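Local coordinates for GrpB family protein (Enterococcus faecalis, PDB 2NRK) that is of unknown function, belongs to the GrpB (UPF0157) family, and probably adopts a nucleotidyltransferase-like fold, at the interface of chains A and B. Sequence-based numbering; all coordinates share one arbitrary frame. Chains: chain A/B, Hypothetical protein GrpB.

Contact 1: the interface of chains A and B. Residues chain A 109-112, 115; chain B 110-112, 115.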
ATOM      1  N   ASP A 109       5.437  -5.781   5.386  1.00 23.03           N
ATOM      2  CA  ASP A 109       6.223  -4.820   4.608  1.00 23.91           C
ATOM      3  C   ASP A 109       6.372  -5.177   3.138  1.00 24.59           C
ATOM      4  O   ASP A 109       7.006  -4.435   2.377  1.00 25.03           O
ATOM      5  CB  ASP A 109       7.574  -4.517   5.252  1.00 24.17           C
ATOM      6  CG  ASP A 109       8.381  -5.753   5.558  1.00 26.44           C
ATOM      7  OD1 ASP A 109       7.962  -6.888   5.239  1.00 26.93           O
ATOM      8  OD2 ASP A 109       9.457  -5.561   6.167  1.00 32.08           O
ATOM      9  N   ASN A 110       5.703  -6.254   2.718  1.00 24.23           N
ATOM     10  CA  ASN A 110       5.646  -6.565   1.297  1.00 24.41           C
ATOM     11  C   ASN A 110       4.486  -5.830   0.657  1.00 24.07           C
ATOM     12  O   ASN A 110       3.491  -6.427   0.229  1.00 24.35           O
ATOM     13  CB  ASN A 110       5.533  -8.072   1.104  1.00 25.13           C
ATOM     14  CG  ASN A 110       5.899  -8.492  -0.320  1.00 28.42           C
ATOM     15  OD1 ASN A 110       5.739  -7.713  -1.290  1.00 28.27           O
ATOM     16  ND2 ASN A 110       6.353  -9.730  -0.458  1.00 28.86           N
ATOM     17  N   THR A 111       4.603  -4.507   0.621  1.00 22.20           N
ATOM     18  CA  THR A 111       3.479  -3.670   0.156  1.00 23.42           C
ATOM     19  C   THR A 111       3.123  -3.926  -1.300  1.00 24.02           C
ATOM     20  O   THR A 111       1.956  -3.813  -1.674  1.00 22.56           O
ATOM     21  CB  THR A 111       3.744  -2.193   0.377  1.00 24.25           C
ATOM     22  OG1 THR A 111       4.867  -1.764  -0.422  1.00 24.08           O
ATOM     23  CG2 THR A 111       4.045  -1.939   1.881  1.00 22.64           C
ATOM     24  N   GLN A 112       4.115  -4.250  -2.140  1.00 24.22           N
ATOM     25  CA  GLN A 112       3.828  -4.457  -3.569  0.50 24.68           C
ATOM     26  C   GLN A 112       2.847  -5.608  -3.776  1.00 24.27           C
ATOM     27  O   GLN A 112       1.884  -5.473  -4.535  1.00 24.12           O
ATOM     28  CB  GLN A 112       5.117  -4.722  -4.361  0.50 25.10           C
ATOM     29  CG  GLN A 112       6.170  -3.627  -4.256  0.50 26.71           C
ATOM     30  CD  GLN A 112       5.961  -2.505  -5.240  0.50 30.71           C
ATOM     31  OE1 GLN A 112       4.994  -1.762  -5.148  0.50 31.75           O
ATOM     32  NE2 GLN A 112       6.889  -2.364  -6.185  0.50 33.25           N
ATOM     33  N   LEU A 115      -0.734  -4.904  -1.863  1.00 22.42           N
ATOM     34  CA  LEU A 115      -1.582  -3.993  -2.680  1.00 22.37           C
ATOM     35  C   LEU A 115      -1.951  -4.539  -4.038  1.00 22.27           C
ATOM     36  O   LEU A 115      -3.038  -4.242  -4.526  1.00 23.29           O
ATOM     37  CB  LEU A 115      -0.986  -2.580  -2.809  1.00 23.32           C
ATOM     38  CG  LEU A 115      -1.001  -1.786  -1.503  1.00 23.15           C
ATOM     39  CD1 LEU A 115      -0.591  -0.351  -1.818  1.00 24.53           C
ATOM     40  CD2 LEU A 115      -2.397  -1.744  -0.800  1.00 24.73           C
TER
ATOM     41  N   ASN B 110       5.104   2.760  -6.734  1.00 24.23           N
ATOM     42  CA  ASN B 110       6.081   2.773  -5.656  1.00 24.41           C
ATOM     43  C   ASN B 110       5.375   2.642  -4.322  1.00 24.07           C
ATOM     44  O   ASN B 110       5.335   3.574  -3.509  1.00 24.35           O
ATOM     45  CB  ASN B 110       6.912   4.048  -5.729  1.00 25.13           C
ATOM     46  CG  ASN B 110       8.205   3.932  -4.922  1.00 28.42           C
ATOM     47  OD1 ASN B 110       8.283   3.180  -3.921  1.00 28.27           O
ATOM     48  ND2 ASN B 110       9.209   4.698  -5.326  1.00 28.86           N
ATOM     49  N   THR B 111       4.779   1.474  -4.107  1.00 22.20           N
ATOM     50  CA  THR B 111       3.937   1.272  -2.912  1.00 23.42           C
ATOM     51  C   THR B 111       4.723   1.389  -1.616  1.00 24.02           C
ATOM     52  O   THR B 111       4.177   1.830  -0.605  1.00 22.56           O
ATOM     53  CB  THR B 111       3.198  -0.051  -2.957  1.00 24.25           C
ATOM     54  OG1 THR B 111       4.136  -1.147  -2.924  1.00 24.08           O
ATOM     55  CG2 THR B 111       2.349  -0.129  -4.258  1.00 22.64           C
ATOM     56  N   GLN B 112       5.999   0.979  -1.619  1.00 24.22           N
ATOM     57  CA  GLN B 112       6.787   1.025  -0.376  0.50 24.68           C
ATOM     58  C   GLN B 112       6.912   2.453   0.149  1.00 24.27           C
ATOM     59  O   GLN B 112       6.709   2.694   1.342  1.00 24.12           O
ATOM     60  CB  GLN B 112       8.185   0.421  -0.582  0.50 25.10           C
ATOM     61  CG  GLN B 112       8.193  -1.017  -1.082  0.50 26.71           C
ATOM     62  CD  GLN B 112       8.071  -2.032   0.025  0.50 30.71           C
ATOM     63  OE1 GLN B 112       7.040  -2.129   0.676  0.50 31.75           O
ATOM     64  NE2 GLN B 112       9.128  -2.815   0.233  0.50 33.25           N
ATOM     65  N   LEU B 115       3.219   4.101   0.939  1.00 22.42           N
ATOM     66  CA  LEU B 115       2.717   3.626   2.258  1.00 22.37           C
ATOM     67  C   LEU B 115       3.588   4.010   3.429  1.00 22.27           C
ATOM     68  O   LEU B 115       3.063   4.234   4.516  1.00 23.29           O
ATOM     69  CB  LEU B 115       2.422   2.116   2.275  1.00 23.32           C
ATOM     70  CG  LEU B 115       1.219   1.715   1.423  1.00 23.15           C
ATOM     71  CD1 LEU B 115       0.910   0.248   1.700  1.00 24.53           C
ATOM     72  CD2 LEU B 115      -0.075   2.543   1.719  1.00 24.73           C
TER
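The flat carboxamide of B:Gln112 turns its OE1 end toward A:Thr111, whose hydroxyl OG1 lies 2.5 Å from B:Gln112 OE1. The C=O...donor angle is 120°, with the hydroxyl tilted 30° from the carbonyl plane. Both amide atoms lie near the backbone A:Asp109 O: B:Gln112 NE2 makes a weak hydrogen bond to it at 3.4 Å, while B:Gln112 OE1 is nearer, at 2.9 Å, two acceptors as modelled. The amide assignment is therefore doubtful; on a flip the nitrogen would donate to A:Asp109 O and to A:Thr111 OG1, so the direction of the hydroxyl bond is doubtful too. B:Thr111 with A:Gln112 repeats it. Between the pairs, A:Thr111 OG1 and B:Thr111 OG1 are hydrogen bonded at 2.7 Å. The hydroxyls cannot both donate to OE1 and also bond each other, so at least one amide is probably flipped and the donors are not settled. A chi1 of 64° sets each threonine hydroxyl between its backbone N and carbonyl carbon, leaving CG2 for the partner's leucine, with A:Thr111 CG2 3.8 Å from B:Leu115 CD1. The leucines meet tip to tip through CD1. The site lies on the two-fold axis, where the first turns of both 111-126 helices meet.

Contact 2: the interface of chains A and B. Residues chain A 59, 108-109, 111, 114; chain B 115, 168, 172.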
ATOM      1  N   ILE A  59      -1.771 -11.448   6.188  1.00 22.58           N
ATOM      2  CA  ILE A  59      -0.696 -10.482   6.411  1.00 22.41           C
ATOM      3  C   ILE A  59      -0.185 -10.706   7.820  1.00 22.64           C
ATOM      4  O   ILE A  59      -0.977 -10.692   8.779  1.00 23.34           O
ATOM      5  CB  ILE A  59      -1.237  -9.034   6.245  1.00 22.15           C
ATOM      6  CG1 ILE A  59      -1.850  -8.882   4.851  1.00 22.29           C
ATOM      7  CG2 ILE A  59      -0.113  -8.063   6.505  1.00 23.13           C
ATOM      8  CD1 ILE A  59      -2.627  -7.549   4.711  1.00 23.11           C
ATOM      9  N   PHE A 108       4.020  -7.950   6.558  1.00 22.47           N
ATOM     10  CA  PHE A 108       3.390  -6.634   6.476  1.00 21.67           C
ATOM     11  C   PHE A 108       4.127  -5.590   5.580  1.00 22.14           C
ATOM     12  O   PHE A 108       3.525  -4.598   5.143  1.00 22.97           O
ATOM     13  CB  PHE A 108       3.297  -6.016   7.883  1.00 21.93           C
ATOM     14  CG  PHE A 108       4.617  -5.553   8.398  1.00 22.02           C
ATOM     15  CD1 PHE A 108       5.500  -6.470   8.967  1.00 21.73           C
ATOM     16  CD2 PHE A 108       5.000  -4.214   8.284  1.00 22.18           C
ATOM     17  CE1 PHE A 108       6.741  -6.070   9.434  1.00 20.92           C
ATOM     18  CE2 PHE A 108       6.249  -3.790   8.739  1.00 19.54           C
ATOM     19  CZ  PHE A 108       7.127  -4.714   9.316  1.00 20.43           C
ATOM     20  N   ASP A 109       5.437  -5.781   5.386  1.00 23.03           N
ATOM     21  CA  ASP A 109       6.223  -4.820   4.608  1.00 23.91           C
ATOM     22  C   ASP A 109       6.372  -5.177   3.138  1.00 24.59           C
ATOM     23  O   ASP A 109       7.006  -4.435   2.377  1.00 25.03           O
ATOM     24  CB  ASP A 109       7.574  -4.517   5.252  1.00 24.17           C
ATOM     25  CG  ASP A 109       8.381  -5.753   5.558  1.00 26.44           C
ATOM     26  OD1 ASP A 109       7.962  -6.888   5.239  1.00 26.93           O
ATOM     27  OD2 ASP A 109       9.457  -5.561   6.167  1.00 32.08           O
ATOM     28  N   THR A 111       4.603  -4.507   0.621  1.00 22.20           N
ATOM     29  CA  THR A 111       3.479  -3.670   0.156  1.00 23.42           C
ATOM     30  C   THR A 111       3.123  -3.926  -1.300  1.00 24.02           C
ATOM     31  O   THR A 111       1.956  -3.813  -1.674  1.00 22.56           O
ATOM     32  CB  THR A 111       3.744  -2.193   0.377  1.00 24.25           C
ATOM     33  OG1 THR A 111       4.867  -1.764  -0.422  1.00 24.08           O
ATOM     34  CG2 THR A 111       4.045  -1.939   1.881  1.00 22.64           C
ATOM     35  N   ILE A 114       0.971  -7.154  -1.391  1.00 23.62           N
ATOM     36  CA  ILE A 114      -0.292  -6.969  -0.660  1.00 22.87           C
ATOM     37  C   ILE A 114      -1.241  -6.060  -1.429  1.00 23.73           C
ATOM     38  O   ILE A 114      -2.411  -6.387  -1.637  1.00 22.15           O
ATOM     39  CB  ILE A 114      -0.038  -6.439   0.778  1.00 22.14           C
ATOM     40  CG1 ILE A 114       0.760  -7.499   1.579  1.00 22.07           C
ATOM     41  CG2 ILE A 114      -1.382  -6.078   1.463  1.00 22.51           C
ATOM     42  CD1 ILE A 114       1.391  -6.954   2.899  1.00 23.68           C
TER
ATOM     43  N   LEU B 115       3.219   4.101   0.939  1.00 22.42           N
ATOM     44  CA  LEU B 115       2.717   3.626   2.258  1.00 22.37           C
ATOM     45  C   LEU B 115       3.588   4.010   3.429  1.00 22.27           C
ATOM     46  O   LEU B 115       3.063   4.234   4.516  1.00 23.29           O
ATOM     47  CB  LEU B 115       2.422   2.116   2.275  1.00 23.32           C
ATOM     48  CG  LEU B 115       1.219   1.715   1.423  1.00 23.15           C
ATOM     49  CD1 LEU B 115       0.910   0.248   1.700  1.00 24.53           C
ATOM     50  CD2 LEU B 115      -0.075   2.543   1.719  1.00 24.73           C
ATOM     51  N   LEU B 168       3.131   0.659   9.695  1.00 21.27           N
ATOM     52  CA  LEU B 168       2.827  -0.161   8.506  1.00 22.75           C
ATOM     53  C   LEU B 168       2.103  -1.447   8.939  1.00 22.72           C
ATOM     54  O   LEU B 168       1.191  -1.900   8.241  1.00 23.94           O
ATOM     55  CB  LEU B 168       4.094  -0.474   7.715  1.00 23.33           C
ATOM     56  CG  LEU B 168       3.875  -1.083   6.312  1.00 22.92           C
ATOM     57  CD1 LEU B 168       2.898  -0.192   5.466  1.00 23.69           C
ATOM     58  CD2 LEU B 168       5.232  -1.299   5.624  1.00 24.77           C
ATOM     59  N   TRP B 172      -2.664  -2.400   7.983  1.00 22.58           N
ATOM     60  CA  TRP B 172      -3.415  -3.546   7.418  1.00 23.35           C
ATOM     61  C   TRP B 172      -4.538  -4.040   8.321  1.00 23.33           C
ATOM     62  O   TRP B 172      -5.382  -4.818   7.889  1.00 23.22           O
ATOM     63  CB  TRP B 172      -2.457  -4.732   7.156  1.00 22.39           C
ATOM     64  CG  TRP B 172      -1.348  -4.365   6.288  1.00 22.14           C
ATOM     65  CD1 TRP B 172      -0.016  -4.406   6.597  1.00 22.12           C
ATOM     66  CD2 TRP B 172      -1.435  -3.845   4.948  1.00 21.73           C
ATOM     67  NE1 TRP B 172       0.722  -3.983   5.540  1.00 21.49           N
ATOM     68  CE2 TRP B 172      -0.113  -3.612   4.509  1.00 22.38           C
ATOM     69  CE3 TRP B 172      -2.506  -3.552   4.077  1.00 21.48           C
ATOM     70  CZ2 TRP B 172       0.186  -3.087   3.242  1.00 22.79           C
ATOM     71  CZ3 TRP B 172      -2.207  -3.028   2.796  1.00 20.81           C
ATOM     72  CH2 TRP B 172      -0.880  -2.809   2.385  1.00 22.47           C
TER
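B:Trp172, just past helix 157-171 of chain B, and B:Leu168 within that helix pack against three elements of chain A: A:Ile59 of strand 54-60, the loop at A:Phe108 and A:Asp109, and A:Ile114 of helix 111-126. A polar link is a hydrogen bond from the indole B:Trp172 NE1 to the backbone A:Phe108 O, 2.9 Å long. It is 156° at the hydrogen and meets a lone pair in the carbonyl plane; the acceptor lies 17° out of the indole plane, a modest tilt. Two isoleucines share one indole face. A:Ile114 CG2 stands over the six-membered ring, 3.5 Å from its centroid, a CH-pi contact, while A:Ile59 CD1 lies over the rim, 3.8 Å from B:Trp172 CG. The approach of A:Ile114 follows from chi1 -64°, which directs its CG2 branch, opposite the backbone N, onto the ring. B:Leu168 reaches A:Phe108 at the ring edge, its CB in the phenyl plane and 3.9 Å from A:Phe108 CD2. A neighbouring branch, B:Leu168 CD2, rests 3.8 Å from the backbone A:Asp109 CA. A directional bond combined with apolar contact on the face probably limits the indole's rotation. The site thus docks the C-terminal tail of one copy onto the other, and with its two-fold twin probably helps hold the pair together, if this dimer forms in solution.

Contact 3: the interface of chains A and B. Residues chain A 169, 172-173; chain B 35-36.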
ATOM      1  N   LYS A 169      -3.458   2.327  -9.723  1.00 22.61           N
ATOM      2  CA  LYS A 169      -3.638   3.772  -9.943  1.00 23.00           C
ATOM      3  C   LYS A 169      -4.875   4.254  -9.176  1.00 23.59           C
ATOM      4  O   LYS A 169      -4.827   5.261  -8.472  1.00 23.76           O
ATOM      5  CB  LYS A 169      -3.770   4.102 -11.437  1.00 23.19           C
ATOM      6  CG  LYS A 169      -2.462   3.902 -12.191  1.00 22.68           C
ATOM      7  CD  LYS A 169      -2.656   4.098 -13.700  1.00 23.16           C
ATOM      8  CE  LYS A 169      -1.334   3.951 -14.451  1.00 28.74           C
ATOM      9  NZ  LYS A 169      -1.593   4.189 -15.904  1.00 29.24           N
ATOM     10  N   TRP A 172      -5.149   4.926  -5.079  1.00 22.58           N
ATOM     11  CA  TRP A 172      -4.673   6.161  -4.412  1.00 23.35           C
ATOM     12  C   TRP A 172      -5.640   7.331  -4.538  1.00 23.33           C
ATOM     13  O   TRP A 172      -5.492   8.334  -3.848  1.00 23.22           O
ATOM     14  CB  TRP A 172      -3.316   6.598  -5.010  1.00 22.39           C
ATOM     15  CG  TRP A 172      -2.311   5.549  -4.928  1.00 22.14           C
ATOM     16  CD1 TRP A 172      -1.663   4.949  -5.974  1.00 22.12           C
ATOM     17  CD2 TRP A 172      -1.833   4.902  -3.734  1.00 21.73           C
ATOM     18  NE1 TRP A 172      -0.801   4.009  -5.511  1.00 21.49           N
ATOM     19  CE2 TRP A 172      -0.886   3.935  -4.137  1.00 22.38           C
ATOM     20  CE3 TRP A 172      -2.117   5.047  -2.358  1.00 21.48           C
ATOM     21  CZ2 TRP A 172      -0.219   3.098  -3.229  1.00 22.79           C
ATOM     22  CZ3 TRP A 172      -1.442   4.207  -1.440  1.00 20.81           C
ATOM     23  CH2 TRP A 172      -0.501   3.255  -1.872  1.00 22.47           C
ATOM     24  N   GLU A 173      -6.622   7.209  -5.437  1.00 23.93           N
ATOM     25  CA  GLU A 173      -7.444   8.368  -5.784  1.00 26.76           C
ATOM     26  C   GLU A 173      -8.410   8.736  -4.677  1.00 27.90           C
ATOM     27  O   GLU A 173      -8.810   9.909  -4.566  1.00 29.53           O
ATOM     28  CB  GLU A 173      -8.192   8.147  -7.103  1.00 27.39           C
ATOM     29  CG  GLU A 173      -7.261   8.169  -8.313  1.00 29.71           C
ATOM     30  CD  GLU A 173      -8.021   8.249  -9.633  1.00 34.45           C
ATOM     31  OE1 GLU A 173      -8.632   9.297  -9.903  1.00 39.44           O
ATOM     32  OE2 GLU A 173      -7.990   7.271 -10.407  1.00 36.82           O
ATOM     33  OXT GLU A 173      -8.778   7.884  -3.873  1.00 29.04           O
TER
ATOM     34  N   LEU B  35      -2.579  11.784  -9.655  1.00 23.14           N
ATOM     35  CA  LEU B  35      -3.659  10.931  -9.150  1.00 23.07           C
ATOM     36  C   LEU B  35      -4.160  11.437  -7.808  1.00 21.86           C
ATOM     37  O   LEU B  35      -5.374  11.321  -7.515  1.00 22.86           O
ATOM     38  CB  LEU B  35      -3.178   9.481  -8.971  1.00 23.75           C
ATOM     39  CG  LEU B  35      -2.912   8.746 -10.291  1.00 25.83           C
ATOM     40  CD1 LEU B  35      -2.106   7.488 -10.029  1.00 25.89           C
ATOM     41  CD2 LEU B  35      -4.235   8.383 -10.991  1.00 28.03           C
ATOM     42  N   LYS B  36      -3.244  11.962  -6.986  1.00 22.62           N
ATOM     43  CA  LYS B  36      -3.607  12.359  -5.625  1.00 22.85           C
ATOM     44  C   LYS B  36      -2.500  13.240  -5.035  1.00 23.12           C
ATOM     45  O   LYS B  36      -1.331  12.985  -5.255  1.00 23.58           O
ATOM     46  CB  LYS B  36      -3.774  11.089  -4.760  1.00 23.16           C
ATOM     47  CG  LYS B  36      -4.254  11.337  -3.345  1.00 24.98           C
ATOM     48  CD  LYS B  36      -5.701  11.781  -3.376  1.00 28.88           C
ATOM     49  CE  LYS B  36      -6.178  12.014  -1.956  1.00 34.78           C
ATOM     50  NZ  LYS B  36      -7.633  12.220  -2.058  1.00 38.67           N
TER
HETATM   51  O   HOH W   1      -8.312  11.943  -6.206  1.00 35.48           O
HETATM   52  O   HOH W   2      -7.425  11.507  -9.270  1.00 42.93           O
HETATM   53  O   HOH W   3      -9.291  10.399  -2.149  1.00 59.66           O
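A:Trp172 O lies against the stem of B:Lys36, 3.3 Å from B:Lys36 CG, on the closely packed side, and the neighbouring CB and CD carbons lie almost as near. B:Leu35 divides its methyls: CD1 points to helix 157-171, 3.8 Å from A:Lys169 O, whereas CD2 touches the carboxylate end of A:Glu173, 4.0 Å from its CD. The side chains of A:Glu173 and B:Leu35 run at a slant to one another. The looser side is bridged by ordered water. Water 2 joins A:Glu173 OE1, at 2.6 Å, to the backbone B:Leu35 O, at 2.7 Å. Water 1 lies between A:Glu173 O, of the terminal carboxylate, and B:Leu35 O, with the longer reach to the leucine. Water 3 links that same terminal oxygen to the side-chain amine B:Lys36 NZ, which lies 2.5 Å from the water. B:Lys36 CG lies opposite the backbone N (chi1 -176°), and the chain then bends at chi2 (70°), laying its stem past A:Trp172 O and carrying NZ toward the chain end. Opposite charges there would probably attract through the intervening water. The site pairs the end of helix 157-171 and the C-terminal residues of chain A with the start of strand 34-40 in chain B.

Contacts 1 and 2 adjoin, their C-alpha centres about 6 Å apart, and share A:Asp109, A:Thr111 and B:Leu115; the start of helix 111-126 thus serves both the axial polar cluster and the apolar flank. Contact 3 lies farther out, about 15 Å from contact 1 and 18 Å from contact 2. Symmetry connects contacts 2 and 3 through B:Trp172 in contact 2 and its copy A:Trp172 in contact 3: each copy offers its indole in one and its backbone carbonyl in the other. With twins of contacts 2 and 3 generated by the two-fold, both C-terminal ends pack against the partner, an arrangement compatible with a dimer, although the crystal alone does not establish one.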